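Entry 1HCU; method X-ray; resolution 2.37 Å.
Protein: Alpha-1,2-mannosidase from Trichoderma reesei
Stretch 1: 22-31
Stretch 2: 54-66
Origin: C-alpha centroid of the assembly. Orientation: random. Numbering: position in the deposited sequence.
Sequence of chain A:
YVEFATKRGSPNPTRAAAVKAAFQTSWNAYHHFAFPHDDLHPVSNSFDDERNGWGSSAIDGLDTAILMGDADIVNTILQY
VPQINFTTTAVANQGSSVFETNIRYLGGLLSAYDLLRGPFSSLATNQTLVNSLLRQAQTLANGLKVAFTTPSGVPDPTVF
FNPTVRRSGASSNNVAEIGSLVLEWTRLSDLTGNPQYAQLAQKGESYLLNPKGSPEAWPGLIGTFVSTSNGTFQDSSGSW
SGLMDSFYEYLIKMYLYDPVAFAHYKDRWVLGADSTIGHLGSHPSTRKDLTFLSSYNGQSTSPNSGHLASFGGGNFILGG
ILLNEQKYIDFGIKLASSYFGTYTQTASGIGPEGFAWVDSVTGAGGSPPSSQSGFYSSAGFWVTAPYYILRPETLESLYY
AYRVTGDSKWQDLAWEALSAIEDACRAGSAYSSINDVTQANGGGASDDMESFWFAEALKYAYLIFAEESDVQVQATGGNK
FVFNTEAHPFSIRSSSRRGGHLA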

# COMPACT_ATOMS: atom_id res chain seq x y z
N ALA A 22 11.87 -4.34 16.49
CA ALA A 22 11.20 -3.05 16.33
C ALA A 22 9.69 -3.25 16.37
O ALA A 22 8.95 -2.40 16.88
CB ALA A 22 11.60 -2.40 15.01
N PHE A 23 9.22 -4.37 15.82
CA PHE A 23 7.80 -4.67 15.83
C PHE A 23 7.36 -4.95 17.27
O PHE A 23 6.33 -4.43 17.72
CB PHE A 23 7.51 -5.88 14.92
CG PHE A 23 6.06 -6.27 14.86
CD1 PHE A 23 5.50 -7.07 15.86
CD2 PHE A 23 5.24 -5.83 13.82
CE1 PHE A 23 4.15 -7.43 15.83
CE2 PHE A 23 3.88 -6.18 13.78
CZ PHE A 23 3.34 -6.98 14.79
N GLN A 24 8.14 -5.74 17.99
CA GLN A 24 7.84 -6.08 19.39
C GLN A 24 7.64 -4.82 20.24
O GLN A 24 6.65 -4.68 20.96
CB GLN A 24 8.98 -6.93 19.98
CG GLN A 24 8.71 -7.44 21.39
CD GLN A 24 7.65 -8.53 21.43
OE1 GLN A 24 6.84 -8.57 22.35
NE2 GLN A 24 7.67 -9.41 20.45
N THR A 25 8.60 -3.90 20.13
CA THR A 25 8.56 -2.63 20.86
C THR A 25 7.28 -1.85 20.51
O THR A 25 6.52 -1.44 21.40
CB THR A 25 9.81 -1.80 20.51
OG1 THR A 25 10.99 -2.52 20.89
CG2 THR A 25 9.79 -0.46 21.21
N SER A 26 7.06 -1.65 19.22
CA SER A 26 5.89 -0.94 18.72
C SER A 26 4.60 -1.57 19.26
O SER A 26 3.69 -0.87 19.70
CB SER A 26 5.89 -0.98 17.18
OG SER A 26 7.11 -0.47 16.67
N TRP A 27 4.53 -2.90 19.26
CA TRP A 27 3.35 -3.59 19.77
C TRP A 27 3.13 -3.38 21.27
O TRP A 27 2.03 -3.02 21.69
CB TRP A 27 3.41 -5.08 19.48
CG TRP A 27 2.25 -5.80 20.11
CD1 TRP A 27 2.26 -6.55 21.26
CD2 TRP A 27 0.89 -5.76 19.68
NE1 TRP A 27 0.99 -6.96 21.57
CE2 TRP A 27 0.13 -6.49 20.61
CE3 TRP A 27 0.23 -5.17 18.59
CZ2 TRP A 27 -1.26 -6.65 20.50
CZ3 TRP A 27 -1.15 -5.33 18.47
CH2 TRP A 27 -1.88 -6.06 19.42
N ASN A 28 4.17 -3.62 22.07
CA ASN A 28 4.09 -3.44 23.52
C ASN A 28 3.53 -2.06 23.84
O ASN A 28 2.58 -1.92 24.62
CB ASN A 28 5.48 -3.56 24.16
CG ASN A 28 6.06 -4.96 24.10
OD1 ASN A 28 7.24 -5.16 24.40
ND2 ASN A 28 5.25 -5.93 23.72
N ALA A 29 4.12 -1.05 23.22
CA ALA A 29 3.69 0.32 23.44
C ALA A 29 2.23 0.49 23.02
O ALA A 29 1.43 1.07 23.75
CB ALA A 29 4.58 1.28 22.69
N TYR A 30 1.88 -0.02 21.84
CA TYR A 30 0.50 0.11 21.37
C TYR A 30 -0.48 -0.63 22.27
O TYR A 30 -1.54 -0.11 22.61
CB TYR A 30 0.36 -0.41 19.93
CG TYR A 30 -1.08 -0.64 19.52
CD1 TYR A 30 -1.63 -1.93 19.52
CD2 TYR A 30 -1.92 0.42 19.20
CE1 TYR A 30 -2.98 -2.14 19.24
CE2 TYR A 30 -3.28 0.22 18.92
CZ TYR A 30 -3.80 -1.06 18.94
OH TYR A 30 -5.14 -1.26 18.70
N HIS A 31 -0.12 -1.85 22.65
CA HIS A 31 -0.97 -2.67 23.50
C HIS A 31 -1.22 -2.03 24.86
O HIS A 31 -2.33 -2.08 25.38
CB HIS A 31 -0.33 -4.04 23.71
CG HIS A 31 -1.18 -4.99 24.49
ND1 HIS A 31 -0.66 -6.10 25.13
CD2 HIS A 31 -2.51 -5.01 24.74
CE1 HIS A 31 -1.64 -6.76 25.73
NE2 HIS A 31 -2.78 -6.12 25.51
N TRP A 54 -12.27 0.85 15.38
CA TRP A 54 -12.41 -0.60 15.36
C TRP A 54 -11.11 -1.32 15.77
O TRP A 54 -11.08 -2.54 15.84
CB TRP A 54 -12.86 -1.08 13.97
CG TRP A 54 -14.32 -0.79 13.68
CD1 TRP A 54 -15.39 -1.01 14.51
CD2 TRP A 54 -14.87 -0.26 12.46
NE1 TRP A 54 -16.56 -0.65 13.89
CE2 TRP A 54 -16.28 -0.19 12.63
CE3 TRP A 54 -14.32 0.15 11.24
CZ2 TRP A 54 -17.13 0.29 11.63
CZ3 TRP A 54 -15.17 0.63 10.25
CH2 TRP A 54 -16.57 0.69 10.45
N GLY A 55 -10.05 -0.56 16.04
CA GLY A 55 -8.80 -1.18 16.44
C GLY A 55 -7.86 -1.40 15.26
O GLY A 55 -7.27 -2.48 15.10
N SER A 56 -7.72 -0.37 14.45
CA SER A 56 -6.89 -0.38 13.26
C SER A 56 -5.52 -1.07 13.42
O SER A 56 -5.25 -2.07 12.75
CB SER A 56 -6.69 1.07 12.79
OG SER A 56 -6.10 1.13 11.51
N SER A 57 -4.66 -0.54 14.29
CA SER A 57 -3.33 -1.12 14.49
C SER A 57 -3.34 -2.61 14.85
O SER A 57 -2.45 -3.35 14.44
CB SER A 57 -2.55 -0.34 15.55
OG SER A 57 -2.24 0.96 15.10
N ALA A 58 -4.33 -3.05 15.62
CA ALA A 58 -4.37 -4.47 16.01
C ALA A 58 -4.66 -5.38 14.82
O ALA A 58 -4.03 -6.43 14.67
CB ALA A 58 -5.43 -4.69 17.10
N ILE A 59 -5.60 -4.99 13.96
CA ILE A 59 -5.96 -5.79 12.79
C ILE A 59 -4.89 -5.73 11.71
O ILE A 59 -4.53 -6.75 11.11
CB ILE A 59 -7.30 -5.32 12.20
CG1 ILE A 59 -8.39 -5.34 13.29
CG2 ILE A 59 -7.71 -6.22 11.03
CD1 ILE A 59 -8.60 -6.70 13.93
N ASP A 60 -4.37 -4.53 11.47
CA ASP A 60 -3.34 -4.32 10.46
C ASP A 60 -2.03 -5.05 10.79
O ASP A 60 -1.33 -5.48 9.88
CB ASP A 60 -3.09 -2.81 10.32
CG ASP A 60 -3.28 -2.32 8.90
OD1 ASP A 60 -3.91 -3.05 8.10
OD2 ASP A 60 -2.82 -1.19 8.59
N GLY A 61 -1.72 -5.21 12.07
CA GLY A 61 -0.48 -5.88 12.45
C GLY A 61 -0.59 -7.39 12.68
O GLY A 61 0.41 -8.10 12.75
N LEU A 62 -1.82 -7.88 12.77
CA LEU A 62 -2.08 -9.29 13.01
C LEU A 62 -1.29 -10.25 12.12
O LEU A 62 -0.61 -11.14 12.61
CB LEU A 62 -3.58 -9.57 12.88
CG LEU A 62 -4.04 -11.02 13.02
CD1 LEU A 62 -3.54 -11.60 14.32
CD2 LEU A 62 -5.58 -11.08 12.96
N ASP A 63 -1.38 -10.09 10.80
CA ASP A 63 -0.68 -11.00 9.92
C ASP A 63 0.84 -10.83 9.98
O ASP A 63 1.58 -11.80 9.78
CB ASP A 63 -1.18 -10.87 8.47
CG ASP A 63 -0.92 -9.51 7.87
OD1 ASP A 63 -1.23 -9.35 6.67
OD2 ASP A 63 -0.41 -8.60 8.56
N THR A 64 1.31 -9.63 10.27
CA THR A 64 2.74 -9.41 10.37
C THR A 64 3.22 -10.24 11.56
O THR A 64 4.26 -10.90 11.49
CB THR A 64 3.08 -7.92 10.59
OG1 THR A 64 2.62 -7.16 9.46
CG2 THR A 64 4.58 -7.73 10.74
N ALA A 65 2.44 -10.23 12.64
CA ALA A 65 2.77 -10.99 13.85
C ALA A 65 2.77 -12.48 13.56
O ALA A 65 3.53 -13.23 14.17
CB ALA A 65 1.75 -10.68 14.95
N ILE A 66 1.92 -12.91 12.64
CA ILE A 66 1.85 -14.33 12.29
C ILE A 66 3.11 -14.77 11.54
O ILE A 66 3.69 -15.80 11.85
CB ILE A 66 0.61 -14.62 11.40
CG1 ILE A 66 -0.66 -14.50 12.23
CG2 ILE A 66 0.71 -16.02 10.81
CD1 ILE A 66 -1.92 -14.60 11.41

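Two helices run nearly antiparallel here, their directions 152° apart and their axes no closer than 11.1 Å. That is a wide gap for a helix pair, and the rule for filling it is plain: one helix sends across three aromatic rings, and the other receives them with glycine, alanine, serine and threonine. No hydrogen bond joins the stretches, and the contact, 314 Å² over both sides, rests on packing.

Phe23 comes first and has the most surface covered by the partner. Its CA-to-CB bond points toward the other helix, and chi1 in the t well carries the ring across to the turn from Gly61 to Ala65. CE2 of Phe23 lies 3.5 Å from CG2 of Thr64, and CZ of Phe23 lies 4.0 Å from CB of Ala65. The ring edge meets the backbone as well, with CZ of Phe23 3.7 Å from O of Gly61, an oxygen already occupied as acceptor for the backbone N of Ala65. A CB at Gly61 would point toward the first stretch and sit 3.9 Å from CZ of Phe23 without a clash; the crowding would come from its own helix, with that CB 3.2 Å from O of Ser57. Thr64 suits its position because its methyl packs against the phenyl while OG1 finds a hydrogen bond elsewhere in the structure.

Ser26 faces out of reach; OG of Ser26 donates to O of Ala22 at 2.7 Å and is also hydrogen-bonded elsewhere. One residue on, Trp27 leaves its helix sideways, but the end of the indole comes nearer the partner. Its edge meets Ala58: CZ3 of Trp27 stands 4.1 Å from CA of Ala58, and CH2 of Trp27 4.5 Å from CB of Ala58. This is a looser contact, and the small methyl of Ala58 serves two aromatics.

The second of them is Tyr30, again toward the partner with chi1 t. CE1 of Tyr30 sits 4.1 Å from CB of Ala58, while one face of the Tyr30 ring receives CB of Ser57 in a CH-pi contact, 3.7 Å from the centroid and 20° off the normal. Serine works beneath a ring because its methylene can pack there while OG, like OH of Tyr30, is hydrogen-bonded elsewhere. The phenol ends near the start of the second helix, OH of Tyr30 lying 4.3 Å from CA of Gly55, the N-cap residue. That glycine answers to its backbone: at phi 94° and psi 47°, a CB would jam against the preceding carbonyl oxygen.

The pattern is a stripe of buried aromatics: Phe23, Trp27 and Tyr30 have their CA atoms nearest those of Ala65, Gly61 and Ser57, although the Trp27 ring itself touches Ala58.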